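Filamentation induced by cAMP protein Fic (Desulfovibrio alaskensis, PDB 4RGL) is of unknown function but belongs to the Fic/DOC family, joining a mostly helical Fic fold to a C-terminal domain of the helix-turn-helix clan. Local coordinates at residues L44-R49 / N90-Y95; I53-A58 / V216-Q221; G130-F135 / H142-A147. All coordinates share one frame; numbering follows the deposited sequence.

Overall arrangement
Contacts 1 and 2 lie near the middle of the chain and share helix 42-59. Contact 1 sets that helix against helix 82-95. Contact 2 sets it against helix 214-219. They touch each other where Ile53 packs on Ala91 and Phe92. Both are partly buried, and in both arginines reach across: Arg46 and Arg49 in contact 1, Arg218 in contact 2. Contact 3 is a surface contact whose centre is about 29 Å from the centre of the chain. It is a beta hairpin, closed by backbone hydrogen bonds, with Ile134 packed on the His142 ring and on Ala144. It touches neither of the others; the nearest atoms of contacts 2 and 3 are about 8 Å apart.

Contact 1: L44-R49 / N90-Y95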
ATOM      1  N   LEU A  44       0.622  -0.570  10.028  1.00 79.81           N
ATOM      2  CA  LEU A  44      -0.269  -1.214   9.051  1.00 78.23           C
ATOM      3  C   LEU A  44      -0.345  -0.393   7.755  1.00 77.42           C
ATOM      4  O   LEU A  44      -0.261  -0.967   6.664  1.00 76.20           O
ATOM      5  CB  LEU A  44      -1.675  -1.414   9.641  1.00 79.22           C
ATOM      6  CG  LEU A  44      -1.758  -2.350  10.858  1.00 84.63           C
ATOM      7  CD1 LEU A  44      -3.152  -2.336  11.462  1.00 85.75           C
ATOM      8  CD2 LEU A  44      -1.341  -3.774  10.491  1.00 86.41           C
ATOM      9  N   ARG A  45      -0.448   0.963   7.874  1.00 71.17           N
ATOM     10  CA  ARG A  45      -0.398   1.851   6.702  1.00 69.31           C
ATOM     11  C   ARG A  45       0.900   1.641   5.935  1.00 70.48           C
ATOM     12  O   ARG A  45       0.888   1.566   4.706  1.00 70.06           O
ATOM     13  CB  ARG A  45      -0.526   3.324   7.119  1.00 68.56           C
ATOM     14  CG  ARG A  45      -1.886   3.714   7.632  1.00 78.58           C
ATOM     15  CD  ARG A  45      -1.988   5.220   7.801  1.00 88.46           C
ATOM     16  NE  ARG A  45      -3.252   5.622   8.412  1.00103.04           N
ATOM     17  CZ  ARG A  45      -3.422   5.786   9.720  1.00123.09           C
ATOM     18  NH1 ARG A  45      -2.413   5.580  10.559  1.00108.20           N
ATOM     19  NH2 ARG A  45      -4.601   6.156  10.200  1.00116.87           N
ATOM     20  N   ARG A  46       2.024   1.513   6.667  1.00 65.27           N
ATOM     21  CA  ARG A  46       3.327   1.298   6.062  1.00 64.60           C
ATOM     22  C   ARG A  46       3.400  -0.089   5.404  1.00 68.12           C
ATOM     23  O   ARG A  46       3.863  -0.202   4.272  1.00 67.07           O
ATOM     24  CB  ARG A  46       4.447   1.462   7.110  1.00 63.49           C
ATOM     25  CG  ARG A  46       5.871   1.343   6.530  1.00 69.38           C
ATOM     26  CD  ARG A  46       6.140   2.353   5.402  1.00 71.81           C
ATOM     27  NE  ARG A  46       5.941   3.740   5.837  1.00 65.91           N
ATOM     28  CZ  ARG A  46       6.881   4.474   6.420  1.00 75.26           C
ATOM     29  NH1 ARG A  46       8.078   3.954   6.670  1.00 63.39           N
ATOM     30  NH2 ARG A  46       6.625   5.722   6.788  1.00 58.86           N
ATOM     31  N   GLU A  47       2.902  -1.144   6.105  1.00 64.81           N
ATOM     32  CA  GLU A  47       2.875  -2.505   5.555  1.00 64.09           C
ATOM     33  C   GLU A  47       2.181  -2.517   4.207  1.00 65.47           C
ATOM     34  O   GLU A  47       2.707  -3.076   3.247  1.00 64.58           O
ATOM     35  CB  GLU A  47       2.172  -3.474   6.522  1.00 66.40           C
ATOM     36  CG  GLU A  47       2.986  -3.818   7.761  1.00 79.95           C
ATOM     37  CD  GLU A  47       2.301  -4.782   8.719  1.00107.84           C
ATOM     38  OE1 GLU A  47       1.368  -5.500   8.282  1.00 97.96           O
ATOM     39  OE2 GLU A  47       2.730  -4.851   9.893  1.00107.31           O
ATOM     40  N   ASN A  48       1.021  -1.837   4.114  1.00 61.29           N
ATOM     41  CA  ASN A  48       0.264  -1.729   2.871  1.00 60.83           C
ATOM     42  C   ASN A  48       1.026  -0.923   1.838  1.00 64.02           C
ATOM     43  O   ASN A  48       1.127  -1.344   0.683  1.00 63.95           O
ATOM     44  CB  ASN A  48      -1.094  -1.097   3.130  1.00 61.55           C
ATOM     45  CG  ASN A  48      -2.044  -1.996   3.871  1.00 77.73           C
ATOM     46  OD1 ASN A  48      -1.846  -3.215   3.960  1.00 69.85           O
ATOM     47  ND2 ASN A  48      -3.145  -1.433   4.331  1.00 72.16           N
ATOM     48  N   ARG A  49       1.588   0.239   2.253  1.00 59.46           N
ATOM     49  CA  ARG A  49       2.369   1.096   1.363  1.00 57.95           C
ATOM     50  C   ARG A  49       3.568   0.321   0.779  1.00 60.24           C
ATOM     51  O   ARG A  49       3.798   0.379  -0.424  1.00 59.99           O
ATOM     52  CB  ARG A  49       2.842   2.359   2.110  1.00 57.11           C
ATOM     53  CG  ARG A  49       3.699   3.325   1.262  1.00 63.00           C
ATOM     54  CD  ARG A  49       3.005   3.768  -0.035  1.00 62.83           C
ATOM     55  NE  ARG A  49       1.650   4.291   0.199  1.00 62.10           N
ATOM     56  CZ  ARG A  49       1.385   5.548   0.549  1.00 71.87           C
ATOM     57  NH1 ARG A  49       2.373   6.396   0.796  1.00 65.12           N
ATOM     58  NH2 ARG A  49       0.135   5.946   0.708  1.00 61.50           N
ATOM     59  N   ASN A  90      13.117   6.006  -4.351  1.00 64.33           N
ATOM     60  CA  ASN A  90      12.395   7.035  -5.114  1.00 64.12           C
ATOM     61  C   ASN A  90      10.882   6.809  -5.048  1.00 67.14           C
ATOM     62  O   ASN A  90      10.128   7.764  -4.836  1.00 67.73           O
ATOM     63  CB  ASN A  90      12.861   7.057  -6.580  1.00 63.75           C
ATOM     64  CG  ASN A  90      14.232   7.662  -6.788  1.00 77.61           C
ATOM     65  OD1 ASN A  90      14.953   7.988  -5.838  1.00 73.59           O
ATOM     66  ND2 ASN A  90      14.603   7.861  -8.041  1.00 68.10           N
ATOM     67  N   ALA A  91      10.434   5.541  -5.219  1.00 61.55           N
ATOM     68  CA  ALA A  91       9.009   5.203  -5.156  1.00 60.02           C
ATOM     69  C   ALA A  91       8.420   5.565  -3.788  1.00 65.25           C
ATOM     70  O   ALA A  91       7.409   6.275  -3.723  1.00 66.14           O
ATOM     71  CB  ALA A  91       8.807   3.728  -5.439  1.00 59.53           C
ATOM     72  N   PHE A  92       9.098   5.149  -2.686  1.00 61.07           N
ATOM     73  CA  PHE A  92       8.648   5.477  -1.331  1.00 60.90           C
ATOM     74  C   PHE A  92       8.564   6.992  -1.142  1.00 66.89           C
ATOM     75  O   PHE A  92       7.590   7.488  -0.580  1.00 67.08           O
ATOM     76  CB  PHE A  92       9.580   4.854  -0.271  1.00 62.19           C
ATOM     77  CG  PHE A  92       9.264   5.295   1.141  1.00 63.60           C
ATOM     78  CD1 PHE A  92       8.154   4.790   1.812  1.00 65.96           C
ATOM     79  CD2 PHE A  92      10.056   6.241   1.788  1.00 65.45           C
ATOM     80  CE1 PHE A  92       7.838   5.230   3.100  1.00 66.96           C
ATOM     81  CE2 PHE A  92       9.742   6.673   3.076  1.00 67.94           C
ATOM     82  CZ  PHE A  92       8.644   6.158   3.729  1.00 66.08           C
ATOM     83  N   ALA A  93       9.561   7.724  -1.643  1.00 64.79           N
ATOM     84  CA  ALA A  93       9.585   9.175  -1.553  1.00 66.28           C
ATOM     85  C   ALA A  93       8.412   9.803  -2.331  1.00 71.60           C
ATOM     86  O   ALA A  93       7.816  10.784  -1.871  1.00 71.75           O
ATOM     87  CB  ALA A  93      10.904   9.704  -2.083  1.00 67.67           C
ATOM     88  N   THR A  94       8.051   9.199  -3.485  1.00 68.16           N
ATOM     89  CA  THR A  94       7.004   9.719  -4.366  1.00 67.91           C
ATOM     90  C   THR A  94       5.611   9.533  -3.728  1.00 69.66           C
ATOM     91  O   THR A  94       4.826  10.484  -3.688  1.00 69.71           O
ATOM     92  CB  THR A  94       7.084   9.029  -5.740  1.00 76.92           C
ATOM     93  OG1 THR A  94       8.433   9.072  -6.200  1.00 76.61           O
ATOM     94  CG2 THR A  94       6.167   9.670  -6.767  1.00 75.95           C
ATOM     95  N   TYR A  95       5.308   8.311  -3.225  1.00 64.54           N
ATOM     96  CA  TYR A  95       3.993   8.020  -2.625  1.00 64.06           C
ATOM     97  C   TYR A  95       3.763   8.837  -1.341  1.00 68.44           C
ATOM     98  O   TYR A  95       2.624   9.193  -1.042  1.00 68.63           O
ATOM     99  CB  TYR A  95       3.845   6.520  -2.328  1.00 64.12           C
ATOM    100  CG  TYR A  95       3.442   5.699  -3.535  1.00 65.18           C
ATOM    101  CD1 TYR A  95       4.397   5.219  -4.428  1.00 66.75           C
ATOM    102  CD2 TYR A  95       2.110   5.357  -3.759  1.00 65.70           C
ATOM    103  CE1 TYR A  95       4.032   4.460  -5.543  1.00 66.73           C
ATOM    104  CE2 TYR A  95       1.734   4.582  -4.859  1.00 66.05           C
ATOM    105  CZ  TYR A  95       2.697   4.147  -5.757  1.00 71.95           C
ATOM    106  OH  TYR A  95       2.336   3.408  -6.855  1.00 72.59           O
TER
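The edge of the Phe92 ring meets one face of the Arg46 guanidinium, with CE1 over the centre of the group and 3.5 Å from CZ of Arg46. The two planes are turned 67° apart. From the side of the ring, Arg46 NH2 lies at the edge and in the ring plane. This is helix-helix packing in the helical Fic fold, between helix 42-59 and helix 82-95. The two segments stand well apart, and long side chains bridge them: the nearest alpha carbons, Arg49 CA and Phe92 CA, are 8.1 Å apart. Farther along helix 42-59, Ile53 touches Ala91 and Phe92 directly. Ile73 of helix 66-74 touches both Arg46 and Phe92.

Arg49 makes the second bridge. Tyr95 CD2 is over one face of its guanidinium, offset toward the rim and 4.1 Å above it. The two planes are 41° apart. The Tyr95 ring has the carbonyl oxygen of Ala91 at its edge. With Arg49 CG anti to the backbone N (chi1 179°), the bend at chi2 sets CD 3.7 Å from Tyr95 CB. The bend at chi3 then turns NE and the guanidinium beside the ring. The charge is met outside the two segments: NH1 forms a salt bridge with Glu96, and NH2 donates to the carbonyl of Ala209. These partners probably hold the guanidinium in place. Between the segments, Arg49 NH1 lies 3.5 Å from Tyr95 CB.

Contact 2: I53-A58 / V216-Q221; sequences IQASLA and VIRDRQ
Arg218 lies along the small side chains of Ala55 and Ala58, and the backbones come close here. This is helix-helix packing within the helical Fic fold. Arg218 CA and Ala55 CA are 6.0 Å apart, the shortest such spacing between 53-58 and 216-221. Both alanine methyls point toward the other segment. Ala58 CB meets the aliphatic part of the arginine, 3.9 Å from Arg218 CD. Ala55 CB is also 3.9 Å from Arg218 NH1, which it approaches obliquely. This is the tight part, and it is built on alanines spaced three apart on one helix.

Gln54 is a buried polar neighbour. The Arg218 chain is extended through chi1 and chi2, then turns at chi3 (62°), which carries the guanidinium past Ala55 to Gln54. The Gln54 side chain crosses it at about a right angle, with OE1 at the guanidinium edge and in its plane. OE1 and NH1 are close, but the angle is poor for a hydrogen bond. The other end of the amide, NE2, donates to the carbonyl of Leu64. The looser, solvent side is at Asp219, an exposed residue. Arg218 NE donates to Asp219 OD1 at 3.2 Å, with an N-H...O angle of 161°, as part of a salt bridge, and OD1 is met from above the carboxylate plane.

The contact lies between helix 42-59 and the last turn of helix 214-219, just before helix 221-234 begins. Helix 66-74 packs on Gln54, and helix 82-95 on Ile53 and Leu57. Helix 238-257 packs against Val216, Ile217 and Arg220.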
ATOM      1  N   ILE A  53       4.279  -0.529  -3.201  1.00 54.61           N
ATOM      2  CA  ILE A  53       5.538  -0.190  -3.851  1.00 54.22           C
ATOM      3  C   ILE A  53       6.190  -1.451  -4.435  1.00 60.51           C
ATOM      4  O   ILE A  53       6.512  -1.476  -5.624  1.00 60.49           O
ATOM      5  CB  ILE A  53       6.485   0.537  -2.853  1.00 56.12           C
ATOM      6  CG1 ILE A  53       5.894   1.923  -2.457  1.00 56.19           C
ATOM      7  CG2 ILE A  53       7.891   0.683  -3.439  1.00 55.06           C
ATOM      8  CD1 ILE A  53       6.481   2.521  -1.224  1.00 62.89           C
ATOM      9  N   GLN A  54       6.344  -2.508  -3.612  1.00 57.99           N
ATOM     10  CA  GLN A  54       6.983  -3.742  -4.051  1.00 57.91           C
ATOM     11  C   GLN A  54       6.258  -4.326  -5.272  1.00 63.90           C
ATOM     12  O   GLN A  54       6.902  -4.640  -6.265  1.00 64.33           O
ATOM     13  CB  GLN A  54       7.029  -4.769  -2.906  1.00 59.16           C
ATOM     14  CG  GLN A  54       7.848  -6.031  -3.227  1.00 69.43           C
ATOM     15  CD  GLN A  54       7.114  -6.990  -4.128  1.00 80.94           C
ATOM     16  OE1 GLN A  54       5.919  -7.239  -3.969  1.00 83.28           O
ATOM     17  NE2 GLN A  54       7.829  -7.594  -5.049  1.00 65.27           N
ATOM     18  N   ALA A  55       4.916  -4.431  -5.210  1.00 61.46           N
ATOM     19  CA  ALA A  55       4.135  -5.007  -6.308  1.00 61.46           C
ATOM     20  C   ALA A  55       4.201  -4.127  -7.564  1.00 63.64           C
ATOM     21  O   ALA A  55       4.469  -4.639  -8.650  1.00 63.47           O
ATOM     22  CB  ALA A  55       2.692  -5.202  -5.883  1.00 62.54           C
ATOM     23  N   SER A  56       3.999  -2.791  -7.411  1.00 58.97           N
ATOM     24  CA  SER A  56       4.051  -1.854  -8.553  1.00 58.42           C
ATOM     25  C   SER A  56       5.402  -1.949  -9.278  1.00 63.25           C
ATOM     26  O   SER A  56       5.434  -2.005 -10.509  1.00 63.35           O
ATOM     27  CB  SER A  56       3.806  -0.419  -8.086  1.00 59.97           C
ATOM     28  OG  SER A  56       3.799   0.494  -9.170  1.00 62.66           O
ATOM     29  N   LEU A  57       6.511  -2.056  -8.507  1.00 60.26           N
ATOM     30  CA  LEU A  57       7.853  -2.194  -9.081  1.00 60.35           C
ATOM     31  C   LEU A  57       8.077  -3.612  -9.629  1.00 64.70           C
ATOM     32  O   LEU A  57       8.747  -3.773 -10.649  1.00 65.33           O
ATOM     33  CB  LEU A  57       8.936  -1.852  -8.034  1.00 60.33           C
ATOM     34  CG  LEU A  57       9.070  -0.363  -7.660  1.00 64.66           C
ATOM     35  CD1 LEU A  57       9.963  -0.189  -6.476  1.00 64.86           C
ATOM     36  CD2 LEU A  57       9.603   0.438  -8.808  1.00 68.30           C
ATOM     37  N   ALA A  58       7.489  -4.638  -8.969  1.00 60.33           N
ATOM     38  CA  ALA A  58       7.618  -6.035  -9.418  1.00 60.32           C
ATOM     39  C   ALA A  58       7.000  -6.223 -10.799  1.00 63.82           C
ATOM     40  O   ALA A  58       7.528  -6.990 -11.609  1.00 63.55           O
ATOM     41  CB  ALA A  58       6.957  -6.974  -8.419  1.00 60.98           C
ATOM     42  N   VAL A 216      -2.906  -7.491  -6.358  1.00 67.45           N
ATOM     43  CA  VAL A 216      -3.881  -8.217  -7.184  1.00 67.90           C
ATOM     44  C   VAL A 216      -3.489  -8.092  -8.668  1.00 73.98           C
ATOM     45  O   VAL A 216      -3.479  -9.093  -9.393  1.00 75.19           O
ATOM     46  CB  VAL A 216      -5.334  -7.707  -6.937  1.00 71.22           C
ATOM     47  CG1 VAL A 216      -6.335  -8.452  -7.813  1.00 71.71           C
ATOM     48  CG2 VAL A 216      -5.713  -7.825  -5.465  1.00 71.13           C
ATOM     49  N   ILE A 217      -3.116  -6.868  -9.101  1.00 70.35           N
ATOM     50  CA  ILE A 217      -2.710  -6.599 -10.487  1.00 70.22           C
ATOM     51  C   ILE A 217      -1.434  -7.387 -10.829  1.00 75.12           C
ATOM     52  O   ILE A 217      -1.289  -7.854 -11.954  1.00 74.71           O
ATOM     53  CB  ILE A 217      -2.507  -5.075 -10.702  1.00 72.27           C
ATOM     54  CG1 ILE A 217      -3.769  -4.288 -10.280  1.00 73.13           C
ATOM     55  CG2 ILE A 217      -2.113  -4.767 -12.156  1.00 71.61           C
ATOM     56  CD1 ILE A 217      -3.542  -2.766 -10.118  1.00 82.64           C
ATOM     57  N   ARG A 218      -0.520  -7.550  -9.840  1.00 72.80           N
ATOM     58  CA  ARG A 218       0.727  -8.311 -10.025  1.00 73.08           C
ATOM     59  C   ARG A 218       0.433  -9.813 -10.203  1.00 79.38           C
ATOM     60  O   ARG A 218       1.070 -10.474 -11.025  1.00 80.21           O
ATOM     61  CB  ARG A 218       1.666  -8.093  -8.829  1.00 72.09           C
ATOM     62  CG  ARG A 218       2.995  -8.843  -8.931  1.00 82.83           C
ATOM     63  CD  ARG A 218       3.664  -8.937  -7.577  1.00 96.57           C
ATOM     64  NE  ARG A 218       2.842  -9.692  -6.627  1.00109.21           N
ATOM     65  CZ  ARG A 218       2.952  -9.591  -5.307  1.00123.89           C
ATOM     66  NH1 ARG A 218       3.807  -8.731  -4.770  1.00105.96           N
ATOM     67  NH2 ARG A 218       2.166 -10.307  -4.514  1.00116.10           N
ATOM     68  N   ASP A 219      -0.525 -10.345  -9.432  1.00 76.48           N
ATOM     69  CA  ASP A 219      -0.868 -11.756  -9.497  1.00 77.87           C
ATOM     70  C   ASP A 219      -1.740 -12.056 -10.736  1.00 83.32           C
ATOM     71  O   ASP A 219      -1.687 -13.167 -11.272  1.00 84.19           O
ATOM     72  CB  ASP A 219      -1.582 -12.195  -8.209  1.00 80.30           C
ATOM     73  CG  ASP A 219      -0.715 -12.075  -6.953  1.00 91.73           C
ATOM     74  OD1 ASP A 219       0.531 -11.910  -7.097  1.00 90.57           O
ATOM     75  OD2 ASP A 219      -1.271 -12.165  -5.836  1.00100.55           O
ATOM     76  N   ARG A 220      -2.507 -11.052 -11.209  1.00 79.38           N
ATOM     77  CA  ARG A 220      -3.334 -11.193 -12.421  1.00 79.52           C
ATOM     78  C   ARG A 220      -2.682 -10.464 -13.591  1.00 81.98           C
ATOM     79  O   ARG A 220      -3.382  -9.947 -14.467  1.00 81.47           O
ATOM     80  CB  ARG A 220      -4.754 -10.644 -12.178  1.00 79.25           C
ATOM     81  CG  ARG A 220      -5.501 -11.333 -11.058  1.00 87.27           C
ATOM     82  CD  ARG A 220      -6.865 -10.717 -10.873  1.00 92.05           C
ATOM     83  NE  ARG A 220      -7.539 -11.235  -9.690  1.00 95.53           N
ATOM     84  CZ  ARG A 220      -8.700 -10.774  -9.243  1.00109.04           C
ATOM     85  NH1 ARG A 220      -9.316  -9.778  -9.875  1.00 93.68           N
ATOM     86  NH2 ARG A 220      -9.250 -11.290  -8.151  1.00 95.52           N
ATOM     87  N   GLN A 221      -1.338 -10.416 -13.602  1.00 77.90           N
ATOM     88  CA  GLN A 221      -0.565  -9.637 -14.568  1.00 77.27           C
ATOM     89  C   GLN A 221      -0.879 -10.057 -16.027  1.00 83.25           C
ATOM     90  O   GLN A 221      -1.141  -9.191 -16.868  1.00 82.10           O
ATOM     91  CB  GLN A 221       0.930  -9.781 -14.282  1.00 78.00           C
ATOM     92  CG  GLN A 221       1.781  -8.696 -14.915  1.00 84.11           C
ATOM     93  CD  GLN A 221       3.218  -8.777 -14.467  1.00 93.65           C
ATOM     94  OE1 GLN A 221       3.521  -9.142 -13.323  1.00 83.13           O
ATOM     95  NE2 GLN A 221       4.129  -8.352 -15.329  1.00 90.07           N
TER

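Contact 3: G130-F135 / H142-A147; sequences GGVGIF and HMAPPA
Ile134 packs over the face of the His142 ring, and the two side chains lie on the same face of a short antiparallel ladder. Ile134 CB makes a CH-pi contact: it is 4.0 Å from the ring centroid and 26° off the ring normal, displaced toward the rim. From CB the side chain divides. CG2 stays near the histidine, 3.9 Å from His142 CE1. CG1, anti to the carbonyl carbon (chi1 -57°), heads toward Ala144 and comes 3.7 Å from Ala144 CB. At the tip, CD1 fits between two neighbours, 3.5 Å from His142 NE2 and 3.7 Å from Ala144 CA. Glu180 and His183 also touch Ile134, which is buried.

The backbone fixes this register. Ile134 N donates to His142 O at 2.8 Å, and Ala144 N donates to Val132 O. Both bonds are nearly straight. Between them Gly133 and Met143 form a non-hydrogen-bonded pair. Met143 is a selenomethionine, and its bent chain brings CE back over the Val132 carbonyl. Val132 CG1 packs on Ala144 CB. Farther along, Ala147 CB lies 3.5 Å from Gly130 O. Arg128 donates to the carbonyls of Gly130 and Pro145, so it ties the two segments together.

The Val132 side chain is about 5 Å from an unknown ligand (UNL), probably from the crystallisation liquor; Phe135 O makes a weak hydrogen bond to a UNL. A beta hairpin touching His183, the first residue of the HPFADGNGR signature, is consistent with the flap of Fic-family proteins.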
ATOM      1  N   GLY A 130      10.824  12.244 -27.721  1.00 65.18           N
ATOM      2  CA  GLY A 130      10.776  11.292 -28.815  1.00 65.27           C
ATOM      3  C   GLY A 130       9.767  10.188 -28.613  1.00 71.42           C
ATOM      4  O   GLY A 130       8.957  10.231 -27.676  1.00 71.06           O
ATOM      5  N   GLY A 131       9.791   9.210 -29.512  1.00 68.98           N
ATOM      6  CA  GLY A 131       8.905   8.062 -29.446  1.00 67.97           C
ATOM      7  C   GLY A 131       9.285   7.093 -28.349  1.00 70.72           C
ATOM      8  O   GLY A 131      10.404   7.143 -27.827  1.00 69.57           O
ATOM      9  N   VAL A 132       8.355   6.221 -27.973  1.00 67.93           N
ATOM     10  CA  VAL A 132       8.599   5.229 -26.935  1.00 67.91           C
ATOM     11  C   VAL A 132       7.754   3.971 -27.222  1.00 73.81           C
ATOM     12  O   VAL A 132       6.656   4.071 -27.791  1.00 73.31           O
ATOM     13  CB  VAL A 132       8.312   5.811 -25.504  1.00 71.10           C
ATOM     14  CG1 VAL A 132       6.816   6.008 -25.277  1.00 70.46           C
ATOM     15  CG2 VAL A 132       8.911   4.922 -24.419  1.00 70.29           C
ATOM     16  N   GLY A 133       8.296   2.809 -26.877  1.00 71.73           N
ATOM     17  CA  GLY A 133       7.602   1.543 -27.049  1.00 72.05           C
ATOM     18  C   GLY A 133       6.714   1.204 -25.867  1.00 77.10           C
ATOM     19  O   GLY A 133       7.109   1.399 -24.711  1.00 75.99           O
ATOM     20  N   ILE A 134       5.478   0.733 -26.148  1.00 74.93           N
ATOM     21  CA  ILE A 134       4.552   0.304 -25.105  1.00 74.69           C
ATOM     22  C   ILE A 134       4.713  -1.202 -24.875  1.00 81.98           C
ATOM     23  O   ILE A 134       4.565  -1.995 -25.816  1.00 81.36           O
ATOM     24  CB  ILE A 134       3.078   0.675 -25.458  1.00 77.35           C
ATOM     25  CG1 ILE A 134       2.924   2.195 -25.699  1.00 77.47           C
ATOM     26  CG2 ILE A 134       2.113   0.182 -24.365  1.00 76.87           C
ATOM     27  CD1 ILE A 134       1.502   2.632 -26.135  1.00 82.70           C
ATOM     28  N   PHE A 135       5.068  -1.591 -23.638  1.00 81.31           N
ATOM     29  CA  PHE A 135       5.230  -2.995 -23.270  1.00 82.45           C
ATOM     30  C   PHE A 135       4.022  -3.495 -22.503  1.00 86.12           C
ATOM     31  O   PHE A 135       3.606  -2.862 -21.520  1.00 85.75           O
ATOM     32  CB  PHE A 135       6.505  -3.195 -22.429  1.00 84.80           C
ATOM     33  CG  PHE A 135       7.789  -3.122 -23.214  1.00 87.73           C
ATOM     34  CD1 PHE A 135       8.418  -1.904 -23.441  1.00 91.51           C
ATOM     35  CD2 PHE A 135       8.412  -4.281 -23.669  1.00 90.75           C
ATOM     36  CE1 PHE A 135       9.615  -1.840 -24.155  1.00 93.29           C
ATOM     37  CE2 PHE A 135       9.623  -4.217 -24.357  1.00 94.25           C
ATOM     38  CZ  PHE A 135      10.213  -2.998 -24.603  1.00 92.69           C
ATOM     39  N   HIS A 142       4.555  -2.275 -29.493  1.00 71.64           N
ATOM     40  CA  HIS A 142       4.096  -1.297 -30.476  1.00 71.89           C
ATOM     41  C   HIS A 142       4.462   0.110 -30.000  1.00 73.76           C
ATOM     42  O   HIS A 142       4.827   0.288 -28.831  1.00 72.62           O
ATOM     43  CB  HIS A 142       2.579  -1.428 -30.731  1.00 73.33           C
ATOM     44  CG  HIS A 142       1.735  -1.035 -29.569  1.00 76.66           C
ATOM     45  ND1 HIS A 142       1.470  -1.918 -28.542  1.00 78.46           N
ATOM     46  CD2 HIS A 142       1.106   0.136 -29.315  1.00 78.74           C
ATOM     47  CE1 HIS A 142       0.709  -1.255 -27.686  1.00 77.80           C
ATOM     48  NE2 HIS A 142       0.456  -0.018 -28.115  1.00 78.37           N
HETATM   49  N   MSE A 143       4.440   1.092 -30.906  1.00 69.37           N
HETATM   50  CA  MSE A 143       4.883   2.444 -30.575  1.00 68.34           C
HETATM   51  C   MSE A 143       3.745   3.278 -30.001  1.00 72.19           C
HETATM   52  O   MSE A 143       2.602   3.162 -30.452  1.00 73.13           O
HETATM   53  CB  MSE A 143       5.473   3.143 -31.815  1.00 70.71           C
HETATM   54  CG  MSE A 143       6.556   2.330 -32.515  1.00 76.85           C
HETATM   55 SE   MSE A 143       7.967   1.717 -31.322  0.75 83.61          SE
HETATM   56  CE  MSE A 143       8.648   3.431 -30.732  1.00 80.47           C
ATOM     57  N   ALA A 144       4.066   4.155 -29.024  1.00 67.17           N
ATOM     58  CA  ALA A 144       3.100   5.102 -28.450  1.00 66.21           C
ATOM     59  C   ALA A 144       2.869   6.289 -29.412  1.00 69.92           C
ATOM     60  O   ALA A 144       3.593   6.426 -30.400  1.00 69.74           O
ATOM     61  CB  ALA A 144       3.601   5.605 -27.100  1.00 66.16           C
ATOM     62  N   PRO A 145       1.875   7.174 -29.145  1.00 66.94           N
ATOM     63  CA  PRO A 145       1.663   8.325 -30.052  1.00 67.93           C
ATOM     64  C   PRO A 145       2.922   9.216 -30.174  1.00 73.00           C
ATOM     65  O   PRO A 145       3.730   9.285 -29.240  1.00 71.83           O
ATOM     66  CB  PRO A 145       0.506   9.087 -29.390  1.00 69.83           C
ATOM     67  CG  PRO A 145      -0.184   8.076 -28.544  1.00 73.16           C
ATOM     68  CD  PRO A 145       0.879   7.153 -28.053  1.00 67.90           C
ATOM     69  N   PRO A 146       3.108   9.920 -31.325  1.00 70.78           N
ATOM     70  CA  PRO A 146       4.286  10.797 -31.459  1.00 70.87           C
ATOM     71  C   PRO A 146       4.397  11.783 -30.293  1.00 74.93           C
ATOM     72  O   PRO A 146       3.382  12.210 -29.743  1.00 74.41           O
ATOM     73  CB  PRO A 146       4.037  11.519 -32.782  1.00 73.88           C
ATOM     74  CG  PRO A 146       3.161  10.615 -33.547  1.00 78.15           C
ATOM     75  CD  PRO A 146       2.270   9.951 -32.540  1.00 73.00           C
ATOM     76  N   ALA A 147       5.638  12.148 -29.921  1.00 72.12           N
ATOM     77  CA  ALA A 147       5.904  13.016 -28.767  1.00 72.16           C
ATOM     78  C   ALA A 147       5.202  14.388 -28.890  1.00 78.42           C
ATOM     79  O   ALA A 147       4.826  14.970 -27.871  1.00 78.26           O
ATOM     80  CB  ALA A 147       7.390  13.216 -28.607  1.00 72.95           C
TER